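Long-range contacts in putative Nitroreductase (Anabaena variabilis ATCC 29413, PDB 3EO7), which binds flavin mononucleotide and is probably an FMN-dependent oxidoreductase of the nitroreductase family: residues L31-P37 and Y171-R176; P39-Y43 and A109-V113; E178-Y182 and E269-H275. The contacts are given in a common frame with arbitrary orientation. Residues are numbered along the deposited sequence.

Interaction 1 of 3, residues L31-P37 and Y171-R176; sequences LDWAKQP and YRSAWR
The indole of Trp175 is clasped on both faces by a loop. Leu31 CD2 lies 4.1 Å from the centroid of the Trp175 six-membered ring, 6° off the normal; on the opposite face Gln36 CG sits 3.6 Å from the same centroid and Pro37 CD 3.8 Å from that of the five-membered ring, all CH-pi contacts. At the indole edge, Trp175 NE1 donates to Asp32 O (2.9 Å, 163°). Asp32 centres an inverse gamma turn, followed by a 3-10 turn at 33-35. Trp175 (chi1 t, chi2 79°) projects from helix 170-177, which follows a sheet strand of the nitroreductase-type domain, so the contact ties the loop between helix 9-16 and strand 47-50 to that helix. The edge of Trp175 meets the face of Trp33 in an offset edge-to-face pair, centroids 5.8 Å apart, planes at 69°. Water 1 links Asp32 N (3.1 Å) to Trp175 O (2.7 Å). CA atoms approach at Leu31-Arg176 (6.5 Å) and Pro37-Arg172 (5.7 Å); Pro37 CG touches Tyr171 CD2 at 3.8 Å.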
# COMPACT_ATOMS: atom_id res chain seq x y z
N LEU A 31 -1.32 -24.38 -10.07
CA LEU A 31 -2.46 -23.51 -9.89
C LEU A 31 -3.72 -24.21 -10.36
O LEU A 31 -3.71 -24.91 -11.37
CB LEU A 31 -2.30 -22.24 -10.74
CG LEU A 31 -1.19 -21.29 -10.37
CD1 LEU A 31 -1.01 -20.27 -11.49
CD2 LEU A 31 -1.48 -20.61 -9.03
N ASP A 32 -4.80 -23.99 -9.66
CA ASP A 32 -6.08 -24.55 -10.02
C ASP A 32 -6.78 -23.54 -10.93
O ASP A 32 -7.60 -22.74 -10.47
CB ASP A 32 -6.90 -24.78 -8.74
CG ASP A 32 -8.27 -25.42 -9.02
OD1 ASP A 32 -8.56 -25.73 -10.20
OD2 ASP A 32 -9.03 -25.59 -8.04
N TRP A 33 -6.46 -23.57 -12.21
CA TRP A 33 -7.09 -22.64 -13.17
C TRP A 33 -8.63 -22.72 -13.14
O TRP A 33 -9.31 -21.71 -13.21
CB TRP A 33 -6.61 -22.91 -14.56
CG TRP A 33 -5.15 -23.03 -14.65
CD1 TRP A 33 -4.44 -24.20 -14.66
CD2 TRP A 33 -4.21 -21.97 -14.76
NE1 TRP A 33 -3.10 -23.92 -14.76
CE2 TRP A 33 -2.93 -22.56 -14.83
CE3 TRP A 33 -4.31 -20.57 -14.80
CZ2 TRP A 33 -1.76 -21.80 -14.95
CZ3 TRP A 33 -3.15 -19.83 -14.93
CH2 TRP A 33 -1.90 -20.44 -14.99
N ALA A 34 -9.18 -23.92 -13.03
CA ALA A 34 -10.65 -24.05 -12.93
C ALA A 34 -11.18 -23.07 -11.88
O ALA A 34 -12.34 -22.65 -11.94
CB ALA A 34 -11.05 -25.49 -12.56
N LYS A 35 -10.32 -22.72 -10.93
CA LYS A 35 -10.67 -21.82 -9.87
C LYS A 35 -10.05 -20.41 -9.90
O LYS A 35 -10.19 -19.72 -8.91
CB LYS A 35 -10.27 -22.44 -8.51
CG LYS A 35 -11.25 -23.42 -7.85
CD LYS A 35 -10.82 -23.57 -6.36
CE LYS A 35 -11.80 -24.31 -5.42
NZ LYS A 35 -11.30 -24.24 -3.97
N GLN A 36 -9.37 -19.98 -10.99
CA GLN A 36 -8.78 -18.62 -10.97
C GLN A 36 -9.91 -17.66 -10.73
O GLN A 36 -10.93 -17.69 -11.42
CB GLN A 36 -7.99 -18.15 -12.20
CG GLN A 36 -7.37 -16.72 -11.94
CD GLN A 36 -6.56 -16.12 -13.07
OE1 GLN A 36 -6.46 -16.71 -14.15
NE2 GLN A 36 -5.98 -14.93 -12.84
N PRO A 37 -9.76 -16.84 -9.70
CA PRO A 37 -10.81 -15.91 -9.36
C PRO A 37 -11.06 -14.80 -10.36
O PRO A 37 -10.14 -14.34 -11.06
CB PRO A 37 -10.31 -15.29 -8.04
CG PRO A 37 -9.21 -16.14 -7.59
CD PRO A 37 -8.63 -16.78 -8.78
N TYR A 171 -8.86 -15.15 -1.19
CA TYR A 171 -8.57 -16.13 -2.22
C TYR A 171 -8.04 -15.53 -3.51
O TYR A 171 -7.36 -16.23 -4.27
CB TYR A 171 -9.77 -17.01 -2.48
CG TYR A 171 -9.45 -18.21 -3.35
CD1 TYR A 171 -8.62 -19.22 -2.87
CD2 TYR A 171 -9.97 -18.34 -4.62
CE1 TYR A 171 -8.31 -20.32 -3.63
CE2 TYR A 171 -9.67 -19.45 -5.39
CZ TYR A 171 -8.86 -20.43 -4.88
OH TYR A 171 -8.52 -21.54 -5.62
N ARG A 172 -8.38 -14.27 -3.79
CA ARG A 172 -7.89 -13.65 -5.01
C ARG A 172 -6.35 -13.75 -5.11
O ARG A 172 -5.82 -13.99 -6.21
CB ARG A 172 -8.35 -12.19 -5.09
CG ARG A 172 -9.84 -12.04 -5.36
CD ARG A 172 -10.12 -10.56 -5.53
NE ARG A 172 -11.54 -10.34 -5.65
CZ ARG A 172 -12.12 -9.15 -5.61
NH1 ARG A 172 -11.38 -8.06 -5.48
NH2 ARG A 172 -13.46 -9.06 -5.68
N SER A 173 -5.67 -13.58 -3.98
CA SER A 173 -4.20 -13.69 -3.93
C SER A 173 -3.77 -15.10 -3.54
O SER A 173 -2.83 -15.63 -4.12
CB SER A 173 -3.60 -12.66 -2.98
OG SER A 173 -3.80 -11.36 -3.48
N ALA A 174 -4.48 -15.71 -2.60
CA ALA A 174 -4.11 -17.05 -2.10
C ALA A 174 -4.14 -18.12 -3.20
O ALA A 174 -3.44 -19.14 -3.13
CB ALA A 174 -4.98 -17.47 -0.87
N TRP A 175 -5.00 -17.91 -4.18
CA TRP A 175 -5.10 -18.80 -5.34
C TRP A 175 -3.70 -19.00 -5.91
O TRP A 175 -3.35 -20.12 -6.28
CB TRP A 175 -6.09 -18.23 -6.36
CG TRP A 175 -6.02 -18.94 -7.69
CD1 TRP A 175 -6.57 -20.13 -8.00
CD2 TRP A 175 -5.30 -18.51 -8.84
NE1 TRP A 175 -6.25 -20.48 -9.30
CE2 TRP A 175 -5.47 -19.49 -9.84
CE3 TRP A 175 -4.54 -17.38 -9.14
CZ2 TRP A 175 -4.92 -19.36 -11.11
CZ3 TRP A 175 -3.99 -17.25 -10.40
CH2 TRP A 175 -4.18 -18.22 -11.36
N ARG A 176 -2.90 -17.94 -5.94
CA ARG A 176 -1.53 -18.05 -6.41
C ARG A 176 -0.49 -18.26 -5.32
O ARG A 176 0.38 -19.13 -5.44
CB ARG A 176 -1.13 -16.82 -7.21
CG ARG A 176 0.36 -16.89 -7.64
CD ARG A 176 0.70 -15.90 -8.68
NE ARG A 176 2.16 -15.88 -8.87
CZ ARG A 176 2.78 -15.21 -9.84
NH1 ARG A 176 2.09 -14.54 -10.77
NH2 ARG A 176 4.12 -15.24 -9.90
O HOH W 1 -4.52 -22.52 -6.91

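Interaction 2 of 3, residues P39-Y43 and A109-V113; sequences PFKEY and AEVYV. With ACT (acetate ion), chain J.
Segment 109-113 belongs to an inner strand of the seven-stranded antiparallel sheet of the first nitroreductase-type domain, and the irregular, mostly extended segment 39-43 runs across one face of that sheet. The strand spends its backbone hydrogen bonds on neighbours 124-129 and 162-169, so the loop is met by side chains and water; the nearest CA atoms, Phe40 and Glu110, are 8.0 Å apart, and 184 Å² is buried.

Water supplies two bridges to the carboxylate of Glu110 (chi1 and chi2 both m). Water 2 lies 2.5 Å from Glu110 OE2 and 3.2 Å from Pro39 O, while water 3 lies 2.7 Å from Glu110 OE1 and accepts from Lys41 N at 3.0 Å. Glu110 also forms a salt bridge with Arg172, from the helix after strand 162-169.

Among van der Waals contacts, Lys41 CG passes 3.8 Å from Glu110 CD, and Tyr43 OH comes within 3.6 Å of Tyr112 CE2, at the ring edge.

Of the direct hydrogen bonds, a weak one runs from Tyr43 N to O of an acetate, probably from the crystallisation liquor, at 3.5 Å. The direct polar link between the segments is made by Lys41, whose CB points toward the strand and whose chain (m, t, p, t) reaches Tyr112. Glu229 completes this cluster through a salt bridge to Lys41 and a hydrogen bond to Tyr112, and Lys41 NZ donates to Tyr112 OH at 2.8 Å.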
# COMPACT_ATOMS: atom_id res chain seq x y z
N PRO A 39 -11.73 -11.07 -10.27
CA PRO A 39 -11.41 -10.10 -9.21
C PRO A 39 -12.38 -8.92 -9.13
O PRO A 39 -11.97 -7.76 -9.02
CB PRO A 39 -9.98 -9.69 -9.60
CG PRO A 39 -10.02 -9.68 -11.08
CD PRO A 39 -10.96 -10.79 -11.50
N PHE A 40 -13.67 -9.21 -9.19
CA PHE A 40 -14.70 -8.19 -9.06
C PHE A 40 -15.84 -8.84 -8.27
O PHE A 40 -16.06 -10.05 -8.40
CB PHE A 40 -15.25 -7.78 -10.43
CG PHE A 40 -14.19 -7.45 -11.47
CD1 PHE A 40 -13.51 -6.23 -11.44
CD2 PHE A 40 -13.88 -8.37 -12.46
CE1 PHE A 40 -12.55 -5.93 -12.41
CE2 PHE A 40 -12.92 -8.07 -13.41
CZ PHE A 40 -12.24 -6.86 -13.37
N LYS A 41 -16.61 -8.04 -7.53
CA LYS A 41 -17.79 -8.55 -6.84
C LYS A 41 -19.07 -8.28 -7.64
O LYS A 41 -19.22 -7.22 -8.25
CB LYS A 41 -17.96 -7.96 -5.44
CG LYS A 41 -16.84 -8.32 -4.48
CD LYS A 41 -17.11 -7.93 -3.04
CE LYS A 41 -18.29 -8.64 -2.39
NZ LYS A 41 -18.33 -8.45 -0.90
N GLU A 42 -19.99 -9.24 -7.60
CA GLU A 42 -21.30 -9.11 -8.26
C GLU A 42 -22.37 -8.85 -7.23
O GLU A 42 -22.36 -9.42 -6.14
CB GLU A 42 -21.67 -10.41 -8.97
CG GLU A 42 -20.63 -10.92 -9.92
CD GLU A 42 -20.49 -10.06 -11.15
OE1 GLU A 42 -21.23 -9.05 -11.28
OE2 GLU A 42 -19.61 -10.40 -11.98
N TYR A 43 -23.28 -7.94 -7.56
CA TYR A 43 -24.44 -7.66 -6.71
C TYR A 43 -25.71 -7.88 -7.52
O TYR A 43 -25.84 -7.43 -8.65
CB TYR A 43 -24.37 -6.27 -6.14
CG TYR A 43 -23.29 -6.13 -5.14
CD1 TYR A 43 -21.98 -5.86 -5.54
CD2 TYR A 43 -23.53 -6.30 -3.78
CE1 TYR A 43 -20.99 -5.76 -4.64
CE2 TYR A 43 -22.52 -6.18 -2.87
CZ TYR A 43 -21.24 -5.93 -3.32
OH TYR A 43 -20.24 -5.81 -2.41
N ALA A 109 -7.77 -6.36 -3.12
CA ALA A 109 -8.49 -5.25 -2.49
C ALA A 109 -9.84 -4.95 -3.13
O ALA A 109 -10.01 -5.06 -4.35
CB ALA A 109 -7.62 -3.97 -2.46
N GLU A 110 -10.81 -4.63 -2.26
CA GLU A 110 -12.13 -4.17 -2.68
C GLU A 110 -12.36 -2.84 -1.97
O GLU A 110 -12.00 -2.69 -0.79
CB GLU A 110 -13.28 -5.14 -2.27
CG GLU A 110 -13.47 -6.23 -3.25
CD GLU A 110 -14.02 -5.75 -4.57
OE1 GLU A 110 -15.01 -4.95 -4.61
OE2 GLU A 110 -13.51 -6.22 -5.59
N VAL A 111 -12.94 -1.90 -2.71
CA VAL A 111 -13.23 -0.58 -2.22
C VAL A 111 -14.72 -0.41 -1.99
O VAL A 111 -15.53 -0.62 -2.90
CB VAL A 111 -12.71 0.50 -3.19
CG1 VAL A 111 -13.20 1.93 -2.78
CG2 VAL A 111 -11.15 0.43 -3.29
N TYR A 112 -15.05 0.01 -0.77
CA TYR A 112 -16.41 0.35 -0.41
C TYR A 112 -16.50 1.81 -0.02
O TYR A 112 -15.54 2.37 0.47
CB TYR A 112 -16.86 -0.48 0.79
CG TYR A 112 -16.92 -1.95 0.50
CD1 TYR A 112 -15.79 -2.74 0.60
CD2 TYR A 112 -18.11 -2.54 0.11
CE1 TYR A 112 -15.82 -4.09 0.29
CE2 TYR A 112 -18.17 -3.89 -0.21
CZ TYR A 112 -17.03 -4.67 -0.09
OH TYR A 112 -17.12 -6.00 -0.39
N VAL A 113 -17.67 2.40 -0.23
CA VAL A 113 -17.96 3.73 0.28
C VAL A 113 -19.13 3.59 1.25
O VAL A 113 -20.17 2.97 0.93
CB VAL A 113 -18.32 4.74 -0.83
CG1 VAL A 113 -18.79 6.06 -0.22
CG2 VAL A 113 -17.14 4.98 -1.78
C ACT J . -23.32 -6.08 -10.55
O ACT J . -22.23 -5.73 -10.03
OXT ACT J . -23.36 -7.25 -10.99
CH3 ACT J . -24.52 -5.19 -10.64
O HOH W 2 -12.58 -5.03 -7.55
O HOH W 3 -16.33 -5.09 -6.91

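Interaction 3 of 3, residues E178-Y182 and E269-H275; sequences EDRAY and ELLKYFH
Tyr182 lies along helix 270-276, its ring reaching past Leu271 to Phe274 and His275. Rotamer chi1 t (-153°) with chi2 70° brings Tyr182 CD1 to 4.1 Å from Leu271 CG and Tyr182 CD2 to 3.5 Å from Phe274 CD2. The three rings form an aromatic cluster: Tyr182 and Phe274 meet obliquely, centroids 5.3 Å apart and planes at 74°, whereas Tyr182 and His275 meet rim to rim at 5.7 Å and 63°.

The start of helix 270-276 meets the chain where it turns from helix 170-177 toward helix 181-202. Glu178 leaves helix 170-177 with positive phi (51/-135), and a short 3-10 segment at 179-180 follows. The nearest CA atoms are those of Asp179 and Leu271, 4.9 Å apart. With chi1 m, Asp179 turns its carboxylate to the N-terminal turn of helix 270-276, where Leu271 N donates to Asp179 OD1 (3.1 Å, 159°); Asp179 OD2 accepts from Gly268 N.

Leu271 (chi1 and chi2 both t) packs against the turn, Leu271 CD1 lying 3.6 Å from Ala181 CB and from Tyr182 N. Tyr13, on helix 9-16, stacks on Phe274 and contacts Tyr182. At the far end, Tyr182 OH and His275 ND1 share a hydrogen bond of 2.7 Å.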
# COMPACT_ATOMS: atom_id res chain seq x y z
N GLU A 178 -0.86 -18.89 -1.92
CA GLU A 178 -1.21 -19.70 -0.77
C GLU A 178 -1.01 -18.88 0.49
O GLU A 178 -1.44 -17.72 0.51
CB GLU A 178 -0.43 -21.01 -0.81
CG GLU A 178 -0.76 -21.83 -2.08
CD GLU A 178 -0.09 -23.22 -2.11
OE1 GLU A 178 1.14 -23.30 -2.14
OE2 GLU A 178 -0.82 -24.21 -2.13
N ASP A 179 -0.39 -19.42 1.54
CA ASP A 179 -0.28 -18.66 2.80
C ASP A 179 0.54 -17.38 2.67
O ASP A 179 0.32 -16.43 3.43
CB ASP A 179 0.26 -19.52 3.92
CG ASP A 179 -0.70 -20.61 4.37
OD1 ASP A 179 -1.94 -20.41 4.33
OD2 ASP A 179 -0.16 -21.67 4.74
N ARG A 180 1.47 -17.33 1.71
CA ARG A 180 2.29 -16.11 1.49
C ARG A 180 1.44 -14.94 1.02
O ARG A 180 1.89 -13.81 1.00
CB ARG A 180 3.37 -16.37 0.45
CG ARG A 180 4.34 -17.48 0.81
CD ARG A 180 5.57 -17.43 -0.06
NE ARG A 180 6.63 -18.33 0.40
CZ ARG A 180 6.79 -19.59 0.03
NH1 ARG A 180 5.96 -20.17 -0.82
NH2 ARG A 180 7.81 -20.29 0.51
N ALA A 181 0.22 -15.23 0.55
CA ALA A 181 -0.68 -14.19 0.07
C ALA A 181 -0.92 -13.07 1.08
O ALA A 181 -1.20 -11.97 0.65
CB ALA A 181 -2.04 -14.76 -0.39
N TYR A 182 -0.88 -13.34 2.39
CA TYR A 182 -1.17 -12.27 3.35
C TYR A 182 -0.18 -11.10 3.22
O TYR A 182 -0.62 -9.95 3.28
CB TYR A 182 -1.25 -12.77 4.78
CG TYR A 182 -2.12 -11.92 5.66
CD1 TYR A 182 -3.52 -11.91 5.48
CD2 TYR A 182 -1.60 -11.14 6.69
CE1 TYR A 182 -4.34 -11.14 6.30
CE2 TYR A 182 -2.45 -10.40 7.53
CZ TYR A 182 -3.79 -10.40 7.33
OH TYR A 182 -4.59 -9.67 8.17
N GLU A 269 -3.73 -23.35 5.89
CA GLU A 269 -4.67 -22.88 6.89
C GLU A 269 -4.14 -21.68 7.66
O GLU A 269 -4.85 -21.07 8.45
CB GLU A 269 -4.94 -24.04 7.85
CG GLU A 269 -5.54 -25.29 7.15
CD GLU A 269 -5.71 -26.49 8.02
OE1 GLU A 269 -5.51 -26.41 9.23
OE2 GLU A 269 -6.05 -27.58 7.48
N LEU A 270 -2.88 -21.32 7.41
CA LEU A 270 -2.24 -20.28 8.17
C LEU A 270 -2.69 -18.86 7.85
O LEU A 270 -2.80 -18.04 8.77
CB LEU A 270 -0.72 -20.43 7.99
CG LEU A 270 0.15 -19.44 8.76
CD1 LEU A 270 -0.00 -19.59 10.25
CD2 LEU A 270 1.62 -19.65 8.29
N LEU A 271 -2.96 -18.56 6.59
CA LEU A 271 -3.42 -17.22 6.21
C LEU A 271 -4.71 -16.83 6.96
O LEU A 271 -4.76 -15.78 7.60
CB LEU A 271 -3.70 -17.14 4.70
CG LEU A 271 -4.06 -15.73 4.18
CD1 LEU A 271 -3.65 -15.57 2.72
CD2 LEU A 271 -5.53 -15.39 4.36
N LYS A 272 -5.74 -17.67 6.91
CA LYS A 272 -7.00 -17.30 7.58
C LYS A 272 -6.84 -17.32 9.09
O LYS A 272 -7.40 -16.45 9.79
CB LYS A 272 -8.18 -18.15 7.10
CG LYS A 272 -8.52 -17.87 5.64
CD LYS A 272 -9.81 -18.56 5.19
CE LYS A 272 -10.03 -18.45 3.69
NZ LYS A 272 -11.33 -18.95 3.27
N TYR A 273 -6.11 -18.31 9.60
CA TYR A 273 -5.80 -18.34 11.02
C TYR A 273 -5.18 -16.98 11.40
O TYR A 273 -5.62 -16.31 12.35
CB TYR A 273 -4.86 -19.49 11.37
CG TYR A 273 -4.56 -19.54 12.86
CD1 TYR A 273 -3.52 -18.80 13.40
CD2 TYR A 273 -5.32 -20.33 13.72
CE1 TYR A 273 -3.27 -18.81 14.75
CE2 TYR A 273 -5.05 -20.36 15.06
CZ TYR A 273 -4.03 -19.56 15.59
OH TYR A 273 -3.75 -19.58 16.94
N PHE A 274 -4.17 -16.55 10.64
CA PHE A 274 -3.46 -15.32 10.99
C PHE A 274 -4.38 -14.08 10.94
O PHE A 274 -4.35 -13.26 11.88
CB PHE A 274 -2.24 -15.15 10.10
CG PHE A 274 -1.36 -14.01 10.49
CD1 PHE A 274 -0.92 -13.85 11.79
CD2 PHE A 274 -0.91 -13.13 9.53
CE1 PHE A 274 -0.08 -12.78 12.14
CE2 PHE A 274 -0.04 -12.08 9.87
CZ PHE A 274 0.34 -11.90 11.19
N HIS A 275 -5.22 -14.00 9.94
CA HIS A 275 -6.13 -12.86 9.84
C HIS A 275 -7.10 -12.84 11.02
O HIS A 275 -7.33 -11.79 11.62
CB HIS A 275 -6.93 -12.83 8.54
CG HIS A 275 -7.75 -11.60 8.40
ND1 HIS A 275 -7.20 -10.38 8.08
CD2 HIS A 275 -9.07 -11.38 8.65
CE1 HIS A 275 -8.15 -9.46 8.13
NE2 HIS A 275 -9.29 -10.04 8.44

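How the interactions relate
Interaction 3 is buried, interaction 1 lies at the surface, and interaction 2 is partly buried. Interactions 1 and 2 hold successive parts of one loop, first to helix 170-177, then to the sheet. They meet in the Arg172 NH1 to Glu110 OE2 salt bridge of 2.8 Å. Interactions 1 and 3 join through consecutive helices, Ala174 N lying 3.4 Å from Ala181 CB, while 2 and 3 stay about 9 Å apart at nearest atoms. Chemistry follows place: CH-pi contacts on both faces of an indole, then water-bridged charge, then aromatic packing with a carboxylate at a helix start. The side chain of Arg176 is about 7 Å from the bound FMN at nearest atoms.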